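Local structure of oxidase/hydroxylase (Streptomyces hygroscopicus subsp. hygroscopicus, 4XCB) at residues 84-90 with 226-232; 119-124 with 250-254; 157-163 with 204-209; 181-185 with 210-214. The protein probably acts as a 2-oxoglutarate-dependent, metal-requiring oxygenase of the phytanoyl-CoA dioxygenase family, and holds the aminoglycoside hygromycin B in its active-site pocket. All coordinates share one frame; numbering follows the deposited sequence.

Contact 1: residues 84-90 with 226-232; sequences QPLRLLE and GYGPTFF. With HY0 (hygromycin b variant), chain G.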
# COMPACT_ATOMS: atom_id res chain seq x y z
N GLN A 84 17.69 3.75 5.15
CA GLN A 84 17.52 4.66 6.29
C GLN A 84 18.89 4.85 6.93
O GLN A 84 19.76 3.99 6.76
CB GLN A 84 16.56 4.10 7.33
CG GLN A 84 15.18 3.79 6.81
CD GLN A 84 14.32 5.04 6.72
OE1 GLN A 84 13.78 5.51 7.71
NE2 GLN A 84 14.15 5.54 5.51
N PRO A 85 19.07 5.95 7.69
CA PRO A 85 20.24 6.00 8.57
C PRO A 85 20.26 4.74 9.42
O PRO A 85 19.24 4.37 10.00
CB PRO A 85 20.00 7.27 9.42
CG PRO A 85 19.05 8.10 8.61
CD PRO A 85 18.19 7.11 7.86
N LEU A 86 21.41 4.08 9.46
CA LEU A 86 21.53 2.71 9.93
C LEU A 86 22.05 2.57 11.35
O LEU A 86 22.91 3.34 11.79
CB LEU A 86 22.47 1.96 9.00
CG LEU A 86 22.18 0.54 8.52
CD1 LEU A 86 20.70 0.31 8.19
CD2 LEU A 86 23.05 0.32 7.30
N ARG A 87 21.56 1.54 12.03
CA ARG A 87 22.09 1.15 13.33
C ARG A 87 22.25 -0.37 13.37
O ARG A 87 21.43 -1.11 12.82
CB ARG A 87 21.17 1.64 14.44
CG ARG A 87 21.66 1.36 15.83
CD ARG A 87 20.61 1.74 16.87
NE ARG A 87 21.21 1.64 18.19
CZ ARG A 87 20.57 1.84 19.34
NH1 ARG A 87 19.28 2.14 19.36
NH2 ARG A 87 21.24 1.74 20.48
N LEU A 88 23.32 -0.84 14.00
CA LEU A 88 23.51 -2.27 14.25
C LEU A 88 22.64 -2.70 15.42
O LEU A 88 22.77 -2.17 16.53
CB LEU A 88 24.99 -2.55 14.54
CG LEU A 88 25.32 -3.98 14.95
CD1 LEU A 88 25.13 -4.95 13.81
CD2 LEU A 88 26.76 -4.05 15.47
N LEU A 89 21.74 -3.66 15.20
CA LEU A 89 20.76 -4.01 16.24
C LEU A 89 21.15 -5.26 17.03
O LEU A 89 20.78 -5.41 18.20
CB LEU A 89 19.37 -4.21 15.63
CG LEU A 89 18.81 -3.00 14.90
CD1 LEU A 89 17.46 -3.40 14.35
CD2 LEU A 89 18.69 -1.78 15.80
N GLU A 90 21.91 -6.14 16.40
CA GLU A 90 22.38 -7.36 17.06
C GLU A 90 23.45 -8.06 16.24
O GLU A 90 23.58 -7.83 15.04
CB GLU A 90 21.22 -8.34 17.30
CG GLU A 90 20.45 -8.66 16.05
CD GLU A 90 19.36 -9.69 16.28
OE1 GLU A 90 18.46 -9.79 15.43
OE2 GLU A 90 19.40 -10.40 17.31
N GLY A 226 22.11 -8.03 12.55
CA GLY A 226 20.79 -7.46 12.33
C GLY A 226 20.92 -5.96 12.29
O GLY A 226 21.60 -5.37 13.13
N TYR A 227 20.27 -5.35 11.30
CA TYR A 227 20.37 -3.92 11.07
C TYR A 227 19.00 -3.31 10.93
O TYR A 227 18.08 -3.94 10.41
CB TYR A 227 21.18 -3.61 9.81
CG TYR A 227 22.56 -4.21 9.76
CD1 TYR A 227 22.76 -5.47 9.22
CD2 TYR A 227 23.67 -3.52 10.26
CE1 TYR A 227 24.02 -6.03 9.17
CE2 TYR A 227 24.93 -4.07 10.20
CZ TYR A 227 25.11 -5.33 9.67
OH TYR A 227 26.36 -5.89 9.61
N GLY A 228 18.87 -2.06 11.34
CA GLY A 228 17.67 -1.31 11.06
C GLY A 228 17.94 0.17 11.25
O GLY A 228 19.10 0.58 11.38
N PRO A 229 16.87 0.96 11.31
CA PRO A 229 17.04 2.41 11.42
C PRO A 229 17.59 2.85 12.76
O PRO A 229 17.49 2.13 13.74
CB PRO A 229 15.61 2.94 11.23
CG PRO A 229 14.87 1.82 10.58
CD PRO A 229 15.46 0.58 11.15
N THR A 230 18.17 4.05 12.80
CA THR A 230 18.76 4.55 14.03
C THR A 230 17.77 4.70 15.18
O THR A 230 18.20 4.77 16.33
CB THR A 230 19.43 5.92 13.80
OG1 THR A 230 18.49 6.84 13.23
CG2 THR A 230 20.61 5.76 12.87
N PHE A 231 16.48 4.75 14.88
CA PHE A 231 15.49 4.91 15.94
C PHE A 231 14.95 3.57 16.44
O PHE A 231 14.09 3.55 17.31
CB PHE A 231 14.32 5.80 15.48
CG PHE A 231 13.74 5.41 14.16
CD1 PHE A 231 14.18 6.01 12.98
CD2 PHE A 231 12.77 4.43 14.09
CE1 PHE A 231 13.65 5.64 11.77
CE2 PHE A 231 12.25 4.05 12.87
CZ PHE A 231 12.69 4.66 11.71
N PHE A 232 15.43 2.46 15.88
CA PHE A 232 15.14 1.14 16.45
C PHE A 232 16.05 0.88 17.65
O PHE A 232 17.22 1.27 17.63
CB PHE A 232 15.33 0.02 15.42
CG PHE A 232 14.11 -0.27 14.58
CD1 PHE A 232 13.21 0.73 14.26
CD2 PHE A 232 13.89 -1.55 14.09
CE1 PHE A 232 12.10 0.45 13.47
CE2 PHE A 232 12.79 -1.83 13.31
CZ PHE A 232 11.90 -0.85 13.00
C1 HY0 G . 9.96 -15.54 20.33
C2 HY0 G . 8.89 -16.11 21.24
C3 HY0 G . 9.50 -16.42 22.61
C4 HY0 G . 10.65 -17.41 22.46
C5 HY0 G . 11.70 -16.91 21.46
C6 HY0 G . 11.09 -16.52 20.14
N7 HY0 G . 7.86 -15.16 21.38
O8 HY0 G . 9.36 -15.31 19.07
N9 HY0 G . 11.27 -17.58 23.74
C10 HY0 G . 10.47 -18.51 24.52
O11 HY0 G . 12.61 -17.97 21.22
C12 HY0 G . 13.05 -15.48 17.15
C13 HY0 G . 12.20 -16.37 18.02
O14 HY0 G . 12.64 -17.70 18.07
C15 HY0 G . 12.65 -18.26 16.78
C16 HY0 G . 13.83 -17.68 16.06
C17 HY0 G . 13.57 -16.12 15.94
O18 HY0 G . 12.13 -15.88 19.35
C19 HY0 G . 12.81 -19.78 16.91
O20 HY0 G . 11.58 -20.31 17.43
O21 HY0 G . 14.99 -17.90 16.76
O22 HY0 G . 14.75 -15.52 15.60
C23 HY0 G . 14.97 -14.49 16.58
C24 HY0 G . 16.44 -14.36 16.82
C25 HY0 G . 16.74 -13.08 17.59
C26 HY0 G . 16.12 -11.88 16.90
C27 HY0 G . 14.65 -12.11 16.78
O28 HY0 G . 14.46 -13.30 16.04
O29 HY0 G . 14.23 -14.87 17.82
O30 HY0 G . 16.94 -15.44 17.61
O31 HY0 G . 18.13 -12.95 17.72
O32 HY0 G . 16.69 -11.65 15.61
C33 HY0 G . 13.97 -10.95 16.02
C34 HY0 G . 12.50 -10.93 16.34
O35 HY0 G . 12.26 -10.43 17.64
N36 HY0 G . 14.11 -11.18 14.63
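A classic beta bulge joins neighbouring antiparallel strands of the larger sheet of the double-stranded beta-helix, where residues 86-90 run beside 226-229 and lead into the hygromycin B pocket. Arg87 and Gly228 form a hydrogen-bonded pair, with Arg87 N to Gly228 O at 2.7 Å. At the bulge Leu89 and Glu90 both face Gly226: Leu89 N donates to Gly226 O (2.7 Å), Glu90 N reaches the same oxygen only weakly, and Gly226 N returns a bond to Glu90 O. A side chain on Gly226 would run into Glu90 CG. On one face Leu88 CD1 meets Tyr227 CE2 at 3.7 Å, meeting the ring obliquely; helix 72-82 packs against Tyr227. Leu89 puts CD2 against Phe232 CB (3.8 Å). With CG anti to the backbone N (chi1 -177°) and the chain extended to NE, Arg87 runs alongside the type I turn 229-232 and gives NH1 to Phe232 O (2.8 Å), a bond bent to 136° at the hydrogen. A leucine in place of Arg87 would probably leave Phe232 O without this donor and the turn less firmly tied to the strand. Gln84 bonds Arg121 O and Leu123 N, and Thr230 OG1 bonds Gly249 O, all of the second subunit. Glu90 takes the ligand with both oxygens, HY0 O32 donating to OE1 at 2.6 Å and HY0 O31 to OE2 at 2.9 Å.

Contact 2: residues 119-124 with 250-254; sequences VGRDLS and YVDHD. With HY0 (hygromycin b variant), chain G.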
# COMPACT_ATOMS: atom_id res chain seq x y z
N VAL A 119 -3.79 -8.05 16.93
CA VAL A 119 -3.23 -7.28 15.83
C VAL A 119 -2.52 -8.19 14.84
O VAL A 119 -2.09 -9.29 15.20
CB VAL A 119 -2.27 -6.18 16.34
CG1 VAL A 119 -3.02 -5.20 17.22
CG2 VAL A 119 -1.10 -6.79 17.12
N GLY A 120 -2.43 -7.75 13.59
CA GLY A 120 -1.85 -8.56 12.53
C GLY A 120 -0.73 -7.91 11.74
O GLY A 120 -0.36 -8.37 10.66
N ARG A 121 -0.21 -6.81 12.27
CA ARG A 121 0.99 -6.17 11.74
C ARG A 121 2.00 -6.03 12.86
O ARG A 121 1.64 -5.70 14.00
CB ARG A 121 0.68 -4.80 11.14
CG ARG A 121 -0.02 -4.82 9.80
CD ARG A 121 1.01 -4.96 8.69
NE ARG A 121 0.44 -5.15 7.36
CZ ARG A 121 -0.03 -6.31 6.91
NH1 ARG A 121 -0.02 -7.37 7.71
NH2 ARG A 121 -0.51 -6.42 5.67
N ASP A 122 3.27 -6.30 12.55
CA ASP A 122 4.39 -6.05 13.45
C ASP A 122 5.19 -4.96 12.78
O ASP A 122 5.80 -5.19 11.73
CB ASP A 122 5.25 -7.31 13.66
CG ASP A 122 6.35 -7.11 14.69
OD1 ASP A 122 6.76 -5.96 14.98
OD2 ASP A 122 6.81 -8.13 15.24
N LEU A 123 5.18 -3.77 13.38
CA LEU A 123 5.75 -2.62 12.70
C LEU A 123 7.28 -2.71 12.63
O LEU A 123 7.89 -2.03 11.81
CB LEU A 123 5.28 -1.30 13.35
CG LEU A 123 3.81 -0.97 13.03
CD1 LEU A 123 3.39 0.38 13.60
CD2 LEU A 123 3.50 -1.02 11.53
N SER A 124 7.90 -3.62 13.40
CA SER A 124 9.35 -3.79 13.34
C SER A 124 9.80 -4.42 12.03
O SER A 124 10.98 -4.34 11.66
CB SER A 124 9.87 -4.64 14.52
OG SER A 124 9.34 -5.96 14.49
N TYR A 250 11.32 -6.18 21.63
CA TYR A 250 10.56 -6.68 20.50
C TYR A 250 9.61 -7.77 20.97
O TYR A 250 10.02 -8.76 21.58
CB TYR A 250 11.51 -7.20 19.42
CG TYR A 250 12.36 -6.11 18.80
CD1 TYR A 250 13.39 -5.51 19.52
CD2 TYR A 250 12.13 -5.68 17.50
CE1 TYR A 250 14.16 -4.50 18.96
CE2 TYR A 250 12.91 -4.67 16.93
CZ TYR A 250 13.93 -4.10 17.66
OH TYR A 250 14.70 -3.09 17.12
N VAL A 251 8.33 -7.57 20.70
CA VAL A 251 7.30 -8.54 21.04
C VAL A 251 6.86 -9.26 19.78
O VAL A 251 6.16 -8.69 18.94
CB VAL A 251 6.07 -7.88 21.72
CG1 VAL A 251 5.05 -8.95 22.10
CG2 VAL A 251 6.49 -7.07 22.94
N ASP A 252 7.28 -10.51 19.63
CA ASP A 252 7.00 -11.23 18.40
C ASP A 252 5.55 -11.68 18.29
O ASP A 252 4.90 -12.00 19.29
CB ASP A 252 7.91 -12.45 18.26
CG ASP A 252 9.38 -12.08 18.08
OD1 ASP A 252 9.70 -10.89 17.89
OD2 ASP A 252 10.23 -13.00 18.11
N HIS A 253 5.06 -11.72 17.06
CA HIS A 253 3.77 -12.30 16.75
C HIS A 253 3.94 -13.82 16.70
O HIS A 253 5.02 -14.31 16.99
CB HIS A 253 3.23 -11.72 15.44
CG HIS A 253 2.89 -10.26 15.53
ND1 HIS A 253 1.81 -9.69 14.87
CD2 HIS A 253 3.47 -9.26 16.22
CE1 HIS A 253 1.75 -8.41 15.16
NE2 HIS A 253 2.76 -8.11 15.96
N ASP A 254 2.88 -14.56 16.36
CA ASP A 254 2.93 -16.03 16.42
C ASP A 254 4.16 -16.58 15.73
O ASP A 254 4.47 -16.17 14.63
CB ASP A 254 1.70 -16.68 15.76
CG ASP A 254 0.39 -16.44 16.51
OD1 ASP A 254 0.41 -16.03 17.69
OD2 ASP A 254 -0.68 -16.69 15.90
C1 HY0 G . 9.96 -15.54 20.33
C2 HY0 G . 8.89 -16.11 21.24
C3 HY0 G . 9.50 -16.42 22.61
C4 HY0 G . 10.65 -17.41 22.46
C5 HY0 G . 11.70 -16.91 21.46
C6 HY0 G . 11.09 -16.52 20.14
N7 HY0 G . 7.86 -15.16 21.38
O8 HY0 G . 9.36 -15.31 19.07
N9 HY0 G . 11.27 -17.58 23.74
C10 HY0 G . 10.47 -18.51 24.52
O11 HY0 G . 12.61 -17.97 21.22
C12 HY0 G . 13.05 -15.48 17.15
C13 HY0 G . 12.20 -16.37 18.02
O14 HY0 G . 12.64 -17.70 18.07
C15 HY0 G . 12.65 -18.26 16.78
C16 HY0 G . 13.83 -17.68 16.06
C17 HY0 G . 13.57 -16.12 15.94
O18 HY0 G . 12.13 -15.88 19.35
C19 HY0 G . 12.81 -19.78 16.91
O20 HY0 G . 11.58 -20.31 17.43
O21 HY0 G . 14.99 -17.90 16.76
O22 HY0 G . 14.75 -15.52 15.60
C23 HY0 G . 14.97 -14.49 16.58
C24 HY0 G . 16.44 -14.36 16.82
C25 HY0 G . 16.74 -13.08 17.59
C26 HY0 G . 16.12 -11.88 16.90
C27 HY0 G . 14.65 -12.11 16.78
O28 HY0 G . 14.46 -13.30 16.04
O29 HY0 G . 14.23 -14.87 17.82
O30 HY0 G . 16.94 -15.44 17.61
O31 HY0 G . 18.13 -12.95 17.72
O32 HY0 G . 16.69 -11.65 15.61
C33 HY0 G . 13.97 -10.95 16.02
C34 HY0 G . 12.50 -10.93 16.34
O35 HY0 G . 12.26 -10.43 17.64
N36 HY0 G . 14.11 -11.18 14.63
O HOH W 1 9.10 -8.51 17.04
O HOH W 2 6.58 -10.75 14.65
O HOH W 3 6.15 -6.17 17.97
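Asp122 lays its CB over one face of the His253 imidazole, 3.8 Å from the ring centroid and 25° off the normal, a CH-pi contact displaced toward the NE2 side. With CG anti to the backbone N (chi1 -174°), the carboxylate passes outward beyond the NE2-CD2 rim, its plane 17° from that of the imidazole. Arg121 O sits at the ring edge beside CE1, and Val119 CG2 approaches CE1 obliquely at 3.8 Å. His253 ND1 donates to Glu110 O. No direct hydrogen bond crosses between 119-124 and 250-254; three waters bridge them. One links Asp122 OD2 to Asp252 OD1, another joins OD2 to His253 N, and the third connects Asp122 OD1 with Val251 O. Asp122 OD1 also accepts from Ser124 N (3.0 Å) and Ser124 OG (2.6 Å), both from the same face of the carboxylate. An alanine at Asp122 would probably leave the three waters and both Ser124 donors without the carboxylate they bind. Ser124 CB meets the Tyr250 ring edge, 3.9 Å from CE2. Asp252 receives HY0 O35 on OD1 and HY0 O8 on OD2, each at 2.6 Å. Through the water shared with Asp252, the Asx turn at Asp122 backs the hygromycin B pocket.

Contact 3: residues 157-163 with 204-209; sequences CYVQGSH and NEALMH. With NI (nickel (II) ion), chain E.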
# COMPACT_ATOMS: atom_id res chain seq x y z
N CYS A 157 15.05 -22.65 5.24
CA CYS A 157 13.82 -22.78 4.45
C CYS A 157 12.90 -21.61 4.73
O CYS A 157 12.99 -20.96 5.77
CB CYS A 157 13.11 -24.12 4.73
SG CYS A 157 12.70 -24.49 6.43
N TYR A 158 12.00 -21.37 3.79
CA TYR A 158 11.12 -20.21 3.87
C TYR A 158 9.80 -20.49 3.18
O TYR A 158 9.71 -21.32 2.26
CB TYR A 158 11.79 -18.99 3.23
CG TYR A 158 12.00 -19.18 1.75
CD1 TYR A 158 13.06 -19.95 1.28
CD2 TYR A 158 11.11 -18.66 0.82
CE1 TYR A 158 13.25 -20.17 -0.07
CE2 TYR A 158 11.29 -18.87 -0.54
CZ TYR A 158 12.36 -19.63 -0.97
OH TYR A 158 12.56 -19.85 -2.31
N VAL A 159 8.76 -19.79 3.61
CA VAL A 159 7.47 -19.88 2.93
C VAL A 159 7.41 -18.83 1.83
O VAL A 159 7.53 -17.64 2.11
CB VAL A 159 6.33 -19.73 3.94
CG1 VAL A 159 4.95 -19.69 3.23
CG2 VAL A 159 6.42 -20.83 5.00
N GLN A 160 7.22 -19.27 0.59
CA GLN A 160 7.25 -18.37 -0.56
C GLN A 160 6.31 -17.18 -0.39
O GLN A 160 5.13 -17.36 -0.07
CB GLN A 160 6.87 -19.16 -1.82
CG GLN A 160 7.04 -18.40 -3.09
CD GLN A 160 6.45 -19.11 -4.29
OE1 GLN A 160 6.04 -18.48 -5.26
NE2 GLN A 160 6.41 -20.44 -4.23
N GLY A 161 6.82 -15.98 -0.61
CA GLY A 161 6.01 -14.77 -0.56
C GLY A 161 5.47 -14.39 0.81
O GLY A 161 4.63 -13.48 0.93
N SER A 162 5.94 -15.06 1.86
CA SER A 162 5.41 -14.82 3.20
C SER A 162 5.77 -13.45 3.73
O SER A 162 5.17 -12.98 4.70
CB SER A 162 5.89 -15.89 4.17
OG SER A 162 7.28 -16.05 4.07
N HIS A 163 6.75 -12.80 3.12
CA HIS A 163 7.16 -11.46 3.56
C HIS A 163 6.13 -10.41 3.13
O HIS A 163 6.12 -9.28 3.65
CB HIS A 163 8.56 -11.11 3.01
CG HIS A 163 8.62 -11.07 1.52
ND1 HIS A 163 8.10 -12.06 0.72
CD2 HIS A 163 9.14 -10.14 0.67
CE1 HIS A 163 8.29 -11.75 -0.55
NE2 HIS A 163 8.93 -10.59 -0.61
N ASN A 204 15.11 -10.19 4.64
CA ASN A 204 14.00 -9.37 5.15
C ASN A 204 13.33 -10.13 6.29
O ASN A 204 12.77 -11.20 6.06
CB ASN A 204 13.00 -9.10 4.03
CG ASN A 204 11.91 -8.11 4.43
OD1 ASN A 204 11.64 -7.91 5.61
ND2 ASN A 204 11.26 -7.49 3.43
N GLU A 205 13.36 -9.60 7.50
CA GLU A 205 12.85 -10.37 8.64
C GLU A 205 11.33 -10.53 8.59
O GLU A 205 10.75 -11.28 9.37
CB GLU A 205 13.30 -9.75 9.96
CG GLU A 205 14.74 -10.15 10.32
CD GLU A 205 14.88 -11.63 10.62
OE1 GLU A 205 14.16 -12.14 11.50
OE2 GLU A 205 15.70 -12.30 9.96
N ALA A 206 10.69 -9.88 7.63
CA ALA A 206 9.27 -10.12 7.38
C ALA A 206 9.01 -11.52 6.80
O ALA A 206 7.90 -12.04 6.93
CB ALA A 206 8.71 -9.06 6.45
N LEU A 207 10.03 -12.12 6.19
CA LEU A 207 9.88 -13.44 5.58
C LEU A 207 9.66 -14.49 6.65
O LEU A 207 10.32 -14.48 7.67
CB LEU A 207 11.12 -13.77 4.75
CG LEU A 207 11.03 -15.04 3.92
CD1 LEU A 207 10.03 -14.83 2.79
CD2 LEU A 207 12.40 -15.32 3.36
N MET A 208 8.73 -15.42 6.43
CA MET A 208 8.56 -16.52 7.36
C MET A 208 9.54 -17.60 6.99
O MET A 208 9.50 -18.10 5.87
CB MET A 208 7.14 -17.09 7.32
CG MET A 208 6.95 -18.24 8.30
SD MET A 208 5.28 -18.92 8.27
CE MET A 208 4.36 -17.53 8.92
N HIS A 209 10.43 -17.92 7.92
CA HIS A 209 11.58 -18.76 7.60
C HIS A 209 12.03 -19.57 8.82
O HIS A 209 11.59 -19.34 9.94
CB HIS A 209 12.73 -17.89 7.10
CG HIS A 209 13.26 -16.97 8.15
ND1 HIS A 209 12.62 -15.80 8.50
CD2 HIS A 209 14.33 -17.09 8.96
CE1 HIS A 209 13.31 -15.22 9.48
NE2 HIS A 209 14.34 -15.98 9.77
NI NI E . 15.35 -16.08 11.60
O HOH W 4 16.91 -14.64 10.75
O HOH W 5 14.72 -14.36 12.45
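Ser162 OG, held between its backbone N and carbonyl carbon (chi1 49°), accepts from Met208 N at 2.8 Å and donates to Val159 O at 2.5 Å, on a lone pair in the carbonyl plane. Val159 O also takes Ser162 N, closing the type II turn 159-162, so one hydroxyl ties that turn to the loop before the metal ligand. Leu207, its CG anti to the backbone N (chi1 -173°), divides its branches: CD1 lies 3.3 Å from Ser162 OG, and CD2 lies 3.7 Å from Tyr158 CB. Met208 runs extended to SD, alongside Val159, with SD 4.0 Å from Val159 CG2. His163 CB packs on the Leu207 backbone while its NE2 pairs with Asp16 O. The His209 ring is fixed from behind: ND1 donates to Leu207 O (2.8 Å), and NE2 binds nickel at 2.1 Å, alongside His105. Glu205 stands back from the ion and accepts from one nickel-bound water through OE2 and probably from a second through OE1. Val159 N to Met208 O and the Tyr158-His209 pair join strand 156-159 to strand 209-211 in the smaller sheet, between strand 102-105, which touches Val159 and Met208, and strand 190-193, which packs on Tyr158.

Contact 4: residues 181-185 with 210-214; sequences SLVDS and GTRRK. With AKG (2-oxoglutaric acid), chain F.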
# COMPACT_ATOMS: atom_id res chain seq x y z
N SER A 181 5.62 -29.05 13.16
CA SER A 181 6.23 -27.96 12.39
C SER A 181 6.27 -28.23 10.90
O SER A 181 6.55 -29.34 10.47
CB SER A 181 7.66 -27.68 12.87
OG SER A 181 8.35 -26.91 11.90
N LEU A 182 6.01 -27.19 10.13
CA LEU A 182 6.05 -27.28 8.68
C LEU A 182 7.44 -27.63 8.17
O LEU A 182 7.57 -28.14 7.06
CB LEU A 182 5.57 -25.97 8.06
CG LEU A 182 4.08 -25.67 8.24
CD1 LEU A 182 3.73 -24.29 7.71
CD2 LEU A 182 3.25 -26.72 7.52
N VAL A 183 8.49 -27.37 8.96
CA VAL A 183 9.84 -27.69 8.48
C VAL A 183 10.05 -29.20 8.55
O VAL A 183 10.94 -29.73 7.90
CB VAL A 183 10.99 -27.00 9.26
CG1 VAL A 183 10.71 -25.50 9.40
CG2 VAL A 183 11.21 -27.62 10.61
N ASP A 184 9.22 -29.88 9.34
CA ASP A 184 9.25 -31.35 9.41
C ASP A 184 8.25 -32.00 8.46
O ASP A 184 8.57 -32.99 7.81
CB ASP A 184 8.98 -31.83 10.83
CG ASP A 184 10.16 -31.63 11.76
OD1 ASP A 184 11.30 -31.80 11.30
OD2 ASP A 184 9.93 -31.29 12.94
N SER A 185 7.04 -31.45 8.40
CA SER A 185 5.98 -32.07 7.61
C SER A 185 6.01 -31.61 6.15
O SER A 185 5.52 -32.30 5.26
CB SER A 185 4.61 -31.76 8.21
OG SER A 185 4.27 -30.39 8.02
N GLY A 210 12.92 -20.51 8.57
CA GLY A 210 13.48 -21.33 9.64
C GLY A 210 14.50 -22.24 9.00
O GLY A 210 15.05 -21.90 7.96
N THR A 211 14.75 -23.39 9.61
CA THR A 211 15.57 -24.38 8.93
C THR A 211 15.02 -25.78 9.12
O THR A 211 14.29 -26.04 10.07
CB THR A 211 17.03 -24.39 9.42
OG1 THR A 211 17.14 -25.22 10.59
CG2 THR A 211 17.52 -22.98 9.72
N ARG A 212 15.42 -26.66 8.22
CA ARG A 212 15.10 -28.07 8.36
C ARG A 212 15.84 -28.66 9.55
O ARG A 212 16.78 -28.07 10.09
CB ARG A 212 15.48 -28.84 7.11
CG ARG A 212 14.88 -28.28 5.85
CD ARG A 212 13.38 -28.49 5.80
NE ARG A 212 12.89 -28.33 4.44
CZ ARG A 212 11.63 -28.52 4.08
NH1 ARG A 212 10.73 -28.85 5.00
NH2 ARG A 212 11.26 -28.36 2.82
N ARG A 213 15.41 -29.84 9.95
CA ARG A 213 16.08 -30.57 11.00
C ARG A 213 17.42 -31.10 10.48
O ARG A 213 17.48 -31.68 9.39
CB ARG A 213 15.19 -31.71 11.48
CG ARG A 213 15.63 -32.38 12.75
CD ARG A 213 14.55 -33.35 13.21
NE ARG A 213 13.30 -32.65 13.49
CZ ARG A 213 13.01 -32.08 14.65
NH1 ARG A 213 13.88 -32.13 15.65
NH2 ARG A 213 11.85 -31.46 14.82
N LYS A 214 18.48 -30.89 11.24
CA LYS A 214 19.81 -31.34 10.83
C LYS A 214 20.04 -32.79 11.26
O LYS A 214 19.84 -33.13 12.42
CB LYS A 214 20.89 -30.44 11.43
CG LYS A 214 22.32 -30.92 11.20
CD LYS A 214 23.31 -29.84 11.65
CE LYS A 214 24.73 -30.37 11.75
NZ LYS A 214 25.26 -30.88 10.45
C1 AKG F . 17.69 -16.86 12.81
O1 AKG F . 16.70 -16.12 13.11
O2 AKG F . 18.71 -16.89 13.57
C2 AKG F . 17.66 -17.69 11.56
O5 AKG F . 16.72 -17.53 10.81
C3 AKG F . 18.76 -18.70 11.29
C4 AKG F . 18.90 -19.08 9.84
C5 AKG F . 19.81 -20.29 9.70
O3 AKG F . 20.16 -20.68 8.56
O4 AKG F . 20.20 -20.89 10.74
O HOH W 6 13.17 -30.99 8.78
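The short helix 182-185 comes against residues 210-213 with Val183 and Arg212 nearest, their CA atoms 5.3 Å apart, and no direct backbone-to-backbone hydrogen bond joins the two segments. Ser181 is the N-cap, its OG accepting from Val183 N at 3.0 Å, and Glu256 is a further partner of that hydroxyl. Val183 sets CB and both methyls against the carbonyl of Thr211, CG2 coming to 3.5 Å from Thr211 O. Arg212 bends at chi2 (-69°), which brings NH1 round to Val183 O at 3.0 Å; the oxygen lies in the guanidinium plane, but the nitrogen stands above the carbonyl plane. Its NE forms a salt bridge with Asp192 on strand 190-193. Arg213 turns at chi3 (-61°) to present its side to Asp184: NH2 meets the syn lone pair of OD2 at 2.7 Å in an almost straight bond, while NE reaches OD1 at 3.1 Å from the syn side. The two flat groups are nearly coplanar, 22° apart. A water accepts from Arg213 N and donates to Val183 O and Asp184 OD1, bridging the helix and the backbone at Arg213. Thr211 points its CB the other way, into the 2-oxoglutarate pocket, where CG2 lies 3.5 Å from AKG C5; its hydroxyl pairs with Arg212 O and with Arg96. The chemistry thus divides: a methyl borders the cosubstrate, while two arginines pin the helix on the other side, one through a carbonyl and one through a two-pronged salt bridge whose acid is solvent-exposed and whose attraction is therefore likely to be partly screened.

Contacts 1 and 4 lie on opposite sides of the chain's centre, their own centres about 30 Å apart, with contact 3 nested in the chain loop closed by contact 1. Contact 1 belongs to the larger sheet, whereas contacts 3 and 4 share the smaller one through neighbouring strands 156-159 and 209-211; Cys157 SG packs on Val183 CG1 at 3.7 Å. Contact 2 lies in loops, its segments alternating along the chain with those of contact 1, and Phe232 CE2 touches Ser124 O at 3.5 Å. Contacts 1 and 2 both reach hygromycin B and the second subunit. Hygromycin B, metal and 2-oxoglutarate are thus held from both sheets and the loops beside them.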